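Local coordinates for DNA polymerase III beta subunit (PDB 2AVT), which probably encircles DNA as a ring-shaped dimer and tethers the replicative polymerase to its template, as sliding beta subunits of bacterial replicases do, at residues 303-306 against 307-310. Numbering follows the deposited sequence.
Sequences VNSP and EVGK
S305 packs on V308 and N304 lies alongside K310 at the closed end of a beta hairpin, where strand 298-305 turns through P306, E307 and V308 into strand 309-314 of the C-terminal domain. One backbone bond closes the turn: N of S305 donates to O of G309 over 2.7 Å. The return bond, from N of G309 to O of S305, is weak at 3.2 Å. One residue further from the turn, N304 and K310 form an antiparallel non-hydrogen-bonded pair, and CA of K310 makes a C-H...O contact of 3.3 Å with O of V303. On this exposed face the two side chains run in the same direction. The amide of N304, with CG anti to the backbone N (chi1 -163°), lies against the aliphatic part of the lysine, and its ND2 is 3.2 Å from CD of K310; the bend at chi3 (48°) keeps CE of K310 within 3.4 Å of ND2 of N304. On the other face of the hairpin, CB of S305 meets CG2 of V308 at 3.5 Å, closer than usual carbon contact. The serine hydroxyl is hydrogen-bonded to O of I281, in the last turn of helix 268-282, which ties the hairpin to that helix; V303 also packs on the helix. V308 touches F81 of the second subunit, while G309 and K310 pair antiparallel with a strand of that subunit. This is a beta hairpin with a three-residue turn, whose second strand, outermost in its own chain's sheet, continues that sheet across the dimer interface, as in the ring-shaped beta subunits of bacterial DNA polymerase III.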
# COMPACT_ATOMS: atom_id res chain seq x y z
N VAL A 303 26.79 15.98 -7.01
CA VAL A 303 25.81 16.62 -6.14
C VAL A 303 26.54 16.93 -4.85
O VAL A 303 27.36 16.14 -4.38
CB VAL A 303 24.62 15.69 -5.84
CG1 VAL A 303 23.66 16.38 -4.88
CG2 VAL A 303 23.90 15.33 -7.13
N ASN A 304 26.25 18.09 -4.27
CA ASN A 304 26.91 18.44 -3.02
C ASN A 304 25.95 19.12 -2.06
O ASN A 304 25.63 20.29 -2.21
CB ASN A 304 28.09 19.37 -3.29
CG ASN A 304 29.04 19.44 -2.11
OD1 ASN A 304 28.62 19.68 -0.97
ND2 ASN A 304 30.33 19.24 -2.36
N SER A 305 25.49 18.36 -1.07
CA SER A 305 24.58 18.89 -0.06
C SER A 305 25.38 19.18 1.20
O SER A 305 25.88 18.27 1.86
CB SER A 305 23.46 17.89 0.25
OG SER A 305 22.59 17.73 -0.86
N PRO A 306 25.52 20.47 1.53
CA PRO A 306 26.26 20.95 2.70
C PRO A 306 25.97 20.21 4.01
O PRO A 306 26.84 20.13 4.89
CB PRO A 306 25.87 22.43 2.76
CG PRO A 306 25.80 22.78 1.30
CD PRO A 306 25.02 21.61 0.73
N GLU A 307 24.77 19.66 4.15
CA GLU A 307 24.42 18.94 5.38
C GLU A 307 24.61 17.42 5.33
O GLU A 307 25.49 16.88 6.01
CB GLU A 307 22.97 19.23 5.78
CG GLU A 307 22.46 18.34 6.93
CD GLU A 307 21.05 18.68 7.39
OE1 GLU A 307 20.12 18.65 6.55
OE2 GLU A 307 20.87 18.98 8.59
N VAL A 308 23.79 16.76 4.52
CA VAL A 308 23.82 15.30 4.41
C VAL A 308 25.03 14.66 3.72
O VAL A 308 25.57 13.68 4.22
CB VAL A 308 22.53 14.77 3.73
CG1 VAL A 308 21.32 15.09 4.60
CG2 VAL A 308 22.36 15.39 2.36
N GLY A 309 25.45 15.20 2.58
CA GLY A 309 26.59 14.60 1.90
C GLY A 309 26.90 15.05 0.49
O GLY A 309 26.47 16.12 0.06
N LYS A 310 27.65 14.23 -0.23
CA LYS A 310 28.06 14.53 -1.60
C LYS A 310 27.94 13.33 -2.54
O LYS A 310 27.92 12.19 -2.09
CB LYS A 310 29.51 15.02 -1.61
CG LYS A 310 29.74 16.39 -0.99
CD LYS A 310 31.22 16.63 -0.76
CE LYS A 310 32.04 16.30 -2.00
NZ LYS A 310 33.49 16.51 -1.76